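Local coordinates for protein beta-galactosidase (Marinomonas sp. ef1, PDB 6Y2K) that hydrolyses terminal beta-D-galactose residues from beta-galactosides as a cold-active GH42 glycosidase that assembles into a hexamer, at residues Ser40-Thr45 with Leu49-Leu54; Lys79-Arg84 with Arg114-Arg119. All coordinates share one frame; numbering follows the deposited sequence. Where two conformers were deposited one is given.

Contact 1: Ser40-Thr45 with Leu49-Leu54; sequences STIEPT and LHWEWL
Ile-42 settles its CG2 methyl on one face of the Trp-51 indole, a CH-pi contact 3.8 Å from CG2 to the centroid of the Trp-51 six-membered ring. The isoleucine lies against two indoles: its CD1 reaches the rim of Trp-51 at CZ3 (3.7 Å), while CG1 lies at the edge of Trp-53, beside CZ2 and near the ring plane. Thr-41 completes this tight side: with CG2 placed opposite its backbone N, the methyl comes down over the five-membered ring of Trp-53, 3.8 Å from CG2 to that centroid. Leu-54 CB sits on the other face, so Trp-53 is layered between two aliphatic groups. Between the backbones, His-50 N donates to Ile-42 O (2.7 Å), and Leu-49 CA adds a C-H...O approach to that oxygen at 3.2 Å. Also on the inner side, Leu-49 and Glu-43 lie side by side, pointing the same way, with Met-123 of helix 111-128 on the leucine. The Glu-43 carboxylate forms a salt bridge from OE1 to Arg-119 and accepts hydrogen bonds from Trp-39 NE1 at OE1 and Gly-47 N at OE2.

The solvent side is looser: there Pro-44 CD meets the edge of the exposed His-50 ring at CD2 (3.5 Å). All this lies in the link between strand 29-34 and helix 52-63 of the TIM barrel, where Thr-41 also packs on Val-181 of the second subunit.

The chemistry implies a turn held mainly by apolar contact with indoles, in which one carbonyl, Ile-42 O, carries the polar link between its two arms.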
ATOM      1  N   SER A  40     -10.271  -6.905  56.354  1.00 16.83           N
ATOM      2  CA  SER A  40     -11.175  -5.873  56.907  1.00 16.99           C
ATOM      3  C   SER A  40     -12.494  -6.446  57.461  1.00 17.50           C
ATOM      4  O   SER A  40     -13.115  -5.816  58.312  1.00 17.52           O
ATOM      5  CB  SER A  40     -11.465  -4.742  55.908  1.00 16.70           C
ATOM      6  OG  SER A  40     -12.468  -5.085  54.964  1.00 16.94           O
ATOM      7  N   THR A  41     -12.912  -7.620  56.983  1.00 17.52           N
ATOM      8  CA  THR A  41     -14.076  -8.326  57.546  1.00 17.82           C
ATOM      9  C   THR A  41     -13.683  -9.013  58.864  1.00 17.40           C
ATOM     10  O   THR A  41     -14.426  -8.951  59.845  1.00 17.06           O
ATOM     11  CB  THR A  41     -14.648  -9.348  56.539  1.00 18.00           C
ATOM     12  OG1 THR A  41     -15.035  -8.672  55.334  1.00 17.89           O
ATOM     13  CG2 THR A  41     -15.864 -10.077  57.106  1.00 18.33           C
ATOM     14  N   ILE A  42     -12.504  -9.637  58.884  1.00 16.95           N
ATOM     15  CA  ILE A  42     -12.005 -10.330  60.079  1.00 16.85           C
ATOM     16  C   ILE A  42     -11.685  -9.349  61.217  1.00 17.10           C
ATOM     17  O   ILE A  42     -12.052  -9.605  62.360  1.00 17.19           O
ATOM     18  CB  ILE A  42     -10.741 -11.173  59.785  1.00 16.49           C
ATOM     19  CG1 ILE A  42     -11.049 -12.286  58.769  1.00 16.76           C
ATOM     20  CG2 ILE A  42     -10.185 -11.793  61.073  1.00 16.59           C
ATOM     21  CD1 ILE A  42      -9.819 -12.891  58.127  1.00 16.78           C
ATOM     22  N   GLU A  43     -10.983  -8.257  60.900  1.00 16.16           N
ATOM     23  CA  GLU A  43     -10.466  -7.319  61.902  1.00 15.96           C
ATOM     24  C   GLU A  43     -10.649  -5.873  61.413  1.00 15.55           C
ATOM     25  O   GLU A  43      -9.692  -5.237  60.953  1.00 15.20           O
ATOM     26  CB  GLU A  43      -8.993  -7.620  62.215  1.00 15.86           C
ATOM     27  CG  GLU A  43      -8.482  -6.949  63.491  1.00 16.21           C
ATOM     28  CD  GLU A  43      -7.051  -7.334  63.866  1.00 16.52           C
ATOM     29  OE1 GLU A  43      -6.295  -7.786  62.987  1.00 16.67           O
ATOM     30  OE2 GLU A  43      -6.656  -7.181  65.048  1.00 16.31           O
ATOM     31  N   PRO A  44     -11.884  -5.353  61.503  1.00 15.54           N
ATOM     32  CA  PRO A  44     -12.150  -3.981  61.036  1.00 15.80           C
ATOM     33  C   PRO A  44     -11.476  -2.902  61.870  1.00 16.39           C
ATOM     34  O   PRO A  44     -11.255  -1.805  61.368  1.00 16.49           O
ATOM     35  CB  PRO A  44     -13.676  -3.836  61.121  1.00 15.94           C
ATOM     36  CG  PRO A  44     -14.191  -5.035  61.828  1.00 15.96           C
ATOM     37  CD  PRO A  44     -13.103  -6.061  61.927  1.00 15.53           C
ATOM     38  N   THR A  45     -11.187  -3.214  63.135  1.00 16.74           N
ATOM     39  CA  THR A  45     -10.429  -2.340  64.029  1.00 17.00           C
ATOM     40  C   THR A  45      -9.588  -3.285  64.902  1.00 17.30           C
ATOM     41  O   THR A  45     -10.039  -4.396  65.193  1.00 17.43           O
ATOM     42  CB  THR A  45     -11.382  -1.421  64.834  1.00 17.35           C
ATOM     43  OG1 THR A  45     -10.640  -0.466  65.604  1.00 17.21           O
ATOM     44  CG2 THR A  45     -12.304  -2.227  65.768  1.00 17.50           C
ATOM     45  N   LEU A  49     -12.238  -9.094  66.498  1.00 18.85           N
ATOM     46  CA  LEU A  49     -12.158 -10.128  65.481  1.00 18.31           C
ATOM     47  C   LEU A  49     -13.509 -10.735  65.193  1.00 18.24           C
ATOM     48  O   LEU A  49     -14.329 -10.888  66.095  1.00 17.20           O
ATOM     49  CB  LEU A  49     -11.186 -11.214  65.906  1.00 18.75           C
ATOM     50  CG  LEU A  49      -9.760 -10.714  66.145  1.00 19.04           C
ATOM     51  CD1 LEU A  49      -8.960 -11.744  66.921  1.00 19.39           C
ATOM     52  CD2 LEU A  49      -9.076 -10.383  64.825  1.00 19.69           C
ATOM     53  N   HIS A  50     -13.719 -11.082  63.925  1.00 18.21           N
ATOM     54  CA  HIS A  50     -14.973 -11.638  63.445  1.00 18.96           C
ATOM     55  C   HIS A  50     -14.671 -12.885  62.612  1.00 18.85           C
ATOM     56  O   HIS A  50     -14.310 -12.784  61.427  1.00 18.50           O
ATOM     57  CB  HIS A  50     -15.738 -10.601  62.622  1.00 19.35           C
ATOM     58  CG  HIS A  50     -16.058  -9.343  63.372  1.00 20.26           C
ATOM     59  ND1 HIS A  50     -17.204  -9.186  64.120  1.00 20.89           N
ATOM     60  CD2 HIS A  50     -15.377  -8.177  63.484  1.00 20.32           C
ATOM     61  CE1 HIS A  50     -17.214  -7.981  64.664  1.00 20.52           C
ATOM     62  NE2 HIS A  50     -16.113  -7.349  64.293  1.00 20.45           N
ATOM     63  N   TRP A  51     -14.780 -14.046  63.259  1.00 18.33           N
ATOM     64  CA  TRP A  51     -14.601 -15.354  62.619  1.00 18.58           C
ATOM     65  C   TRP A  51     -15.916 -16.069  62.295  1.00 18.95           C
ATOM     66  O   TRP A  51     -15.903 -17.039  61.534  1.00 18.27           O
ATOM     67  CB  TRP A  51     -13.789 -16.286  63.516  1.00 18.29           C
ATOM     68  CG  TRP A  51     -12.383 -15.867  63.775  1.00 18.24           C
ATOM     69  CD1 TRP A  51     -11.819 -15.604  64.993  1.00 18.48           C
ATOM     70  CD2 TRP A  51     -11.352 -15.676  62.802  1.00 17.93           C
ATOM     71  NE1 TRP A  51     -10.485 -15.265  64.835  1.00 18.81           N
ATOM     72  CE2 TRP A  51     -10.178 -15.305  63.501  1.00 18.40           C
ATOM     73  CE3 TRP A  51     -11.301 -15.789  61.407  1.00 17.70           C
ATOM     74  CZ2 TRP A  51      -8.966 -15.040  62.846  1.00 18.43           C
ATOM     75  CZ3 TRP A  51     -10.096 -15.538  60.759  1.00 17.92           C
ATOM     76  CH2 TRP A  51      -8.946 -15.163  61.484  1.00 18.15           C
ATOM     77  N   GLU A  52     -17.032 -15.624  62.873  1.00 19.43           N
ATOM     78  CA  GLU A  52     -18.320 -16.320  62.710  1.00 20.18           C
ATOM     79  C   GLU A  52     -18.696 -16.555  61.237  1.00 19.59           C
ATOM     80  O   GLU A  52     -19.135 -17.653  60.879  1.00 19.04           O
ATOM     81  CB  GLU A  52     -19.429 -15.552  63.431  1.00 21.91           C
ATOM     82  CG  GLU A  52     -20.814 -16.195  63.397  1.00 23.73           C
ATOM     83  CD  GLU A  52     -21.866 -15.272  63.986  1.00 26.34           C
ATOM     84  OE1 GLU A  52     -22.610 -14.640  63.198  1.00 28.79           O
ATOM     85  OE2 GLU A  52     -21.927 -15.152  65.234  1.00 27.69           O
ATOM     86  N   TRP A  53     -18.523 -15.531  60.398  1.00 18.67           N
ATOM     87  CA  TRP A  53     -18.841 -15.629  58.960  1.00 18.46           C
ATOM     88  C   TRP A  53     -18.090 -16.785  58.290  1.00 18.18           C
ATOM     89  O   TRP A  53     -18.669 -17.550  57.516  1.00 19.30           O
ATOM     90  CB  TRP A  53     -18.549 -14.298  58.225  1.00 18.56           C
ATOM     91  CG  TRP A  53     -17.089 -13.963  58.121  1.00 18.54           C
ATOM     92  CD1 TRP A  53     -16.307 -13.391  59.079  1.00 18.65           C
ATOM     93  CD2 TRP A  53     -16.228 -14.222  57.004  1.00 18.93           C
ATOM     94  NE1 TRP A  53     -15.010 -13.274  58.630  1.00 18.94           N
ATOM     95  CE2 TRP A  53     -14.935 -13.776  57.358  1.00 18.78           C
ATOM     96  CE3 TRP A  53     -16.423 -14.796  55.742  1.00 19.09           C
ATOM     97  CZ2 TRP A  53     -13.843 -13.878  56.490  1.00 19.28           C
ATOM     98  CZ3 TRP A  53     -15.335 -14.900  54.880  1.00 19.23           C
ATOM     99  CH2 TRP A  53     -14.063 -14.439  55.258  1.00 19.17           C
ATOM    100  N   LEU A  54     -16.809 -16.918  58.615  1.00 18.06           N
ATOM    101  CA  LEU A  54     -15.946 -17.910  57.991  1.00 18.76           C
ATOM    102  C   LEU A  54     -16.188 -19.292  58.595  1.00 19.32           C
ATOM    103  O   LEU A  54     -16.205 -20.287  57.871  1.00 19.30           O
ATOM    104  CB  LEU A  54     -14.486 -17.492  58.134  1.00 18.82           C
ATOM    105  CG  LEU A  54     -13.408 -18.341  57.455  1.00 19.00           C
ATOM    106  CD1 LEU A  54     -13.718 -18.574  55.982  1.00 19.67           C
ATOM    107  CD2 LEU A  54     -12.056 -17.661  57.625  1.00 19.19           C
TER

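Contact 2: Lys79-Arg84 with Arg114-Arg119; sequences KWLVDR and REECRR
Two torsions bring Leu-81 and Glu-116 together: the leucine turns CG away from its backbone N (chi1 -170°), out toward the opposing helix, and the glutamate folds at its second bond (chi2 -82°), laying its carboxylate against the isobutyl group. This is helix-to-helix packing on the TIM barrel, between the short helix 79-84, in the segment that follows strand 67-71, and helix 111-128, which leads on to strand 134-138. The small interface (153 Å²) rests mainly on this pair, with Trp-80 and Arg-119 at its margin. CD1 of Leu-81 lies 4.0 Å from both CB and CD of Glu-116, the two side chains approaching from opposite directions. An alanine here would take away CG and both methyls, which would probably open a gap beside CB and CD of Glu-116, facing Trp-39 and Met-88 as well, and leave the glutamate's fold to its polar partners alone.

The second touch is lighter. Arg-119, in the conformer described, brings NH2 to the edge of the Trp-80 ring at CH2 (4.1 Å), their planes tilted by 58°; because NH2 lies at the ring edge and not over a face, this is no cation-pi stack. The guanidinium is drawn chiefly to Glu-43, whose backbone O also accepts from Trp-80 NE1. Elsewhere on helix 79-84, Lys-79 pairs with Asp-83 and with Glu-194 of the second subunit.

The carboxylate of Glu-116 gathers several partners. His-85 NE2 bonds OE2, Arg-119 NE forms a salt bridge with OE1 (3.6 Å) in the same conformer, and Arg-84 is joined only indirectly: a water lying in its guanidinium plane accepts from NH1 at 2.8 Å and donates to Glu-116 OE2 at 2.6 Å.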
ATOM      1  N   LYS A  79      -6.620  -0.357  56.399  1.00 14.89           N
ATOM      2  CA  LYS A  79      -6.062   0.993  56.503  1.00 15.02           C
ATOM      3  C   LYS A  79      -5.557   1.323  57.913  1.00 15.55           C
ATOM      4  O   LYS A  79      -4.524   1.987  58.061  1.00 15.34           O
ATOM      5  CB  LYS A  79      -7.086   2.041  56.066  1.00 15.10           C
ATOM      6  CG  LYS A  79      -6.564   3.480  56.003  1.00 15.31           C
ATOM      7  CD  LYS A  79      -5.229   3.620  55.276  1.00 14.98           C
ATOM      8  CE  LYS A  79      -5.090   4.985  54.601  1.00 15.20           C
ATOM      9  NZ  LYS A  79      -5.204   6.108  55.575  1.00 15.25           N
ATOM     10  N   TRP A  80      -6.262   0.850  58.947  1.00 16.04           N
ATOM     11  CA  TRP A  80      -5.786   1.063  60.320  1.00 16.24           C
ATOM     12  C   TRP A  80      -4.378   0.492  60.530  1.00 16.65           C
ATOM     13  O   TRP A  80      -3.566   1.076  61.243  1.00 17.69           O
ATOM     14  CB  TRP A  80      -6.769   0.522  61.370  1.00 16.29           C
ATOM     15  CG  TRP A  80      -7.001  -0.959  61.375  1.00 15.82           C
ATOM     16  CD1 TRP A  80      -8.100  -1.599  60.903  1.00 16.33           C
ATOM     17  CD2 TRP A  80      -6.140  -1.980  61.902  1.00 16.11           C
ATOM     18  NE1 TRP A  80      -7.986  -2.953  61.093  1.00 15.93           N
ATOM     19  CE2 TRP A  80      -6.791  -3.216  61.704  1.00 16.32           C
ATOM     20  CE3 TRP A  80      -4.892  -1.975  62.537  1.00 16.41           C
ATOM     21  CZ2 TRP A  80      -6.225  -4.434  62.099  1.00 16.45           C
ATOM     22  CZ3 TRP A  80      -4.331  -3.180  62.929  1.00 16.34           C
ATOM     23  CH2 TRP A  80      -4.999  -4.394  62.709  1.00 16.78           C
ATOM     24  N   LEU A  81      -4.087  -0.639  59.891  1.00 16.82           N
ATOM     25  CA  LEU A  81      -2.771  -1.281  60.013  1.00 17.04           C
ATOM     26  C   LEU A  81      -1.698  -0.486  59.245  1.00 16.87           C
ATOM     27  O   LEU A  81      -0.608  -0.245  59.760  1.00 17.08           O
ATOM     28  CB  LEU A  81      -2.864  -2.743  59.543  1.00 17.14           C
ATOM     29  CG  LEU A  81      -1.674  -3.683  59.788  1.00 17.36           C
ATOM     30  CD1 LEU A  81      -2.133  -5.138  59.788  1.00 17.34           C
ATOM     31  CD2 LEU A  81      -0.567  -3.485  58.755  1.00 17.80           C
ATOM     32  N   VAL A  82      -2.032  -0.056  58.031  1.00 17.25           N
ATOM     33  CA  VAL A  82      -1.156   0.821  57.232  1.00 17.60           C
ATOM     34  C   VAL A  82      -0.805   2.099  58.009  1.00 17.81           C
ATOM     35  O   VAL A  82       0.363   2.490  58.068  1.00 16.90           O
ATOM     36  CB  VAL A  82      -1.793   1.170  55.855  1.00 17.75           C
ATOM     37  CG1 VAL A  82      -1.007   2.258  55.125  1.00 17.93           C
ATOM     38  CG2 VAL A  82      -1.913  -0.083  54.981  1.00 17.78           C
ATOM     39  N   ASP A  83      -1.811   2.726  58.618  1.00 18.22           N
ATOM     40  CA  ASP A  83      -1.601   3.957  59.379  1.00 18.66           C
ATOM     41  C   ASP A  83      -0.670   3.740  60.587  1.00 19.05           C
ATOM     42  O   ASP A  83       0.093   4.634  60.946  1.00 18.31           O
ATOM     43  CB  ASP A  83      -2.941   4.555  59.843  1.00 19.05           C
ATOM     44  CG  ASP A  83      -3.766   5.135  58.702  1.00 18.90           C
ATOM     45  OD1 ASP A  83      -3.221   5.373  57.606  1.00 18.84           O
ATOM     46  OD2 ASP A  83      -4.978   5.360  58.900  1.00 19.34           O
ATOM     47  N   ARG A  84      -0.737   2.557  61.194  1.00 19.09           N
ATOM     48  CA  ARG A  84       0.177   2.188  62.288  1.00 19.70           C
ATOM     49  C   ARG A  84       1.617   1.915  61.856  1.00 19.23           C
ATOM     50  O   ARG A  84       2.524   2.031  62.675  1.00 18.16           O
ATOM     51  CB  ARG A  84      -0.334   0.951  63.025  1.00 20.93           C
ATOM     52  CG  ARG A  84      -1.502   1.231  63.940  1.00 21.90           C
ATOM     53  CD  ARG A  84      -1.940  -0.046  64.640  1.00 22.94           C
ATOM     54  NE  ARG A  84      -2.838   0.262  65.746  1.00 23.43           N
ATOM     55  CZ  ARG A  84      -3.118  -0.564  66.751  1.00 24.61           C
ATOM     56  NH1 ARG A  84      -2.592  -1.794  66.816  1.00 24.14           N
ATOM     57  NH2 ARG A  84      -3.948  -0.154  67.701  1.00 25.21           N
ATOM     58  N   ARG A 114       5.845  -7.925  58.271  1.00 18.02           N
ATOM     59  CA  ARG A 114       6.067  -9.366  58.457  1.00 19.02           C
ATOM     60  C   ARG A 114       5.606  -9.851  59.835  1.00 18.71           C
ATOM     61  O   ARG A 114       5.051 -10.943  59.940  1.00 18.37           O
ATOM     62  CB  ARG A 114       7.523  -9.750  58.258  1.00 19.55           C
ATOM     63  CG  ARG A 114       7.917  -9.872  56.801  1.00 20.58           C
ATOM     64  CD  ARG A 114       9.352 -10.338  56.715  1.00 21.17           C
ATOM     65  NE  ARG A 114       9.949  -9.999  55.447  1.00 21.19           N
ATOM     66  CZ  ARG A 114      11.214 -10.240  55.128  1.00 21.84           C
ATOM     67  NH1 ARG A 114      12.046 -10.856  55.975  1.00 22.02           N
ATOM     68  NH2 ARG A 114      11.654  -9.866  53.940  1.00 21.85           N
ATOM     69  N   GLU A 115       5.855  -9.059  60.879  1.00 18.69           N
ATOM     70  CA  GLU A 115       5.381  -9.426  62.217  0.50 18.86           C
ATOM     71  C   GLU A 115       3.851  -9.399  62.283  1.00 18.72           C
ATOM     72  O   GLU A 115       3.250 -10.296  62.876  1.00 18.00           O
ATOM     73  CB  GLU A 115       6.018  -8.560  63.308  0.50 19.00           C
ATOM     74  CG  GLU A 115       7.495  -8.859  63.514  0.50 19.24           C
ATOM     75  CD  GLU A 115       7.786 -10.343  63.715  0.50 19.47           C
ATOM     76  OE1 GLU A 115       7.258 -10.919  64.686  0.50 20.01           O
ATOM     77  OE2 GLU A 115       8.546 -10.936  62.919  0.50 19.26           O
ATOM     78  N   GLU A 116       3.211  -8.408  61.648  1.00 18.37           N
ATOM     79  CA  GLU A 116       1.740  -8.399  61.563  1.00 18.93           C
ATOM     80  C   GLU A 116       1.215  -9.625  60.802  1.00 18.35           C
ATOM     81  O   GLU A 116       0.202 -10.201  61.192  1.00 17.35           O
ATOM     82  CB  GLU A 116       1.195  -7.115  60.917  1.00 20.59           C
ATOM     83  CG  GLU A 116       1.455  -5.835  61.711  1.00 22.59           C
ATOM     84  CD  GLU A 116       0.459  -5.582  62.841  1.00 25.22           C
ATOM     85  OE1 GLU A 116      -0.238  -6.522  63.283  1.00 26.93           O
ATOM     86  OE2 GLU A 116       0.369  -4.415  63.296  1.00 27.65           O
ATOM     87  N   CYS A 117       1.913 -10.027  59.736  1.00 17.73           N
ATOM     88  CA  CYS A 117       1.562 -11.249  58.999  1.00 18.30           C
ATOM     89  C   CYS A 117       1.729 -12.498  59.871  1.00 18.62           C
ATOM     90  O   CYS A 117       0.880 -13.392  59.829  1.00 17.92           O
ATOM     91  CB  CYS A 117       2.377 -11.381  57.706  1.00 18.35           C
ATOM     92  SG  CYS A 117       1.948 -10.155  56.444  1.00 18.08           S
ATOM     93  N   ARG A 118       2.824 -12.558  60.637  1.00 19.58           N
ATOM     94  CA  ARG A 118       3.041 -13.661  61.577  0.50 20.23           C
ATOM     95  C   ARG A 118       1.853 -13.799  62.532  1.00 20.60           C
ATOM     96  O   ARG A 118       1.369 -14.909  62.753  1.00 19.68           O
ATOM     97  CB  ARG A 118       4.338 -13.485  62.375  0.50 20.63           C
ATOM     98  CG  ARG A 118       4.812 -14.764  63.073  0.50 21.15           C
ATOM     99  CD  ARG A 118       5.951 -14.483  64.047  0.50 21.46           C
ATOM    100  NE  ARG A 118       7.031 -13.737  63.412  0.50 21.86           N
ATOM    101  CZ  ARG A 118       7.910 -14.269  62.573  0.50 21.77           C
ATOM    102  NH1 ARG A 118       7.843 -15.557  62.265  0.50 21.73           N
ATOM    103  NH2 ARG A 118       8.853 -13.510  62.042  0.50 21.99           N
ATOM    104  N   ARG A 119       1.387 -12.666  63.075  1.00 21.08           N
ATOM    105  CA  ARG A 119       0.235 -12.644  63.992  0.50 21.92           C
ATOM    106  C   ARG A 119      -1.034 -13.183  63.349  1.00 21.29           C
ATOM    107  O   ARG A 119      -1.685 -14.069  63.902  1.00 20.03           O
ATOM    108  CB  ARG A 119      -0.051 -11.225  64.519  0.50 23.43           C
ATOM    109  CG  ARG A 119      -1.132 -11.193  65.603  0.50 25.43           C
ATOM    110  CD  ARG A 119      -1.615  -9.796  65.990  0.50 27.14           C
ATOM    111  NE  ARG A 119      -2.194  -9.078  64.859  0.50 28.78           N
ATOM    112  CZ  ARG A 119      -3.497  -8.914  64.641  0.50 28.89           C
ATOM    113  NH1 ARG A 119      -4.407  -9.392  65.486  0.50 29.13           N
ATOM    114  NH2 ARG A 119      -3.874  -8.246  63.565  0.50 28.31           N
TER
HETATM  115  O   HOH W   1      -1.133  -3.491  65.175  1.00 38.31           O

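How the contacts relate
Contacts 1 and 2 lie on the same side of the chain's centre, their centres 15 Å apart, and both belong to loops and helices around the TIM barrel that also meet the second subunit. Neither is deep core: each is partly buried. Helix 111-128 is common ground, supplying a segment of contact 2 and packing on Leu-49, Trp-51 and Leu-54 of contact 1; Glu-43 ties the two together. Their chemistry differs. Contact 1, a local turn, is the more extensive and mostly apolar, with indole faces and a direct backbone bond. Contact 2, linking helices farther apart in sequence, rests on van der Waals contact of a leucine with a carboxylate chain, with one water bridge between opposite charges.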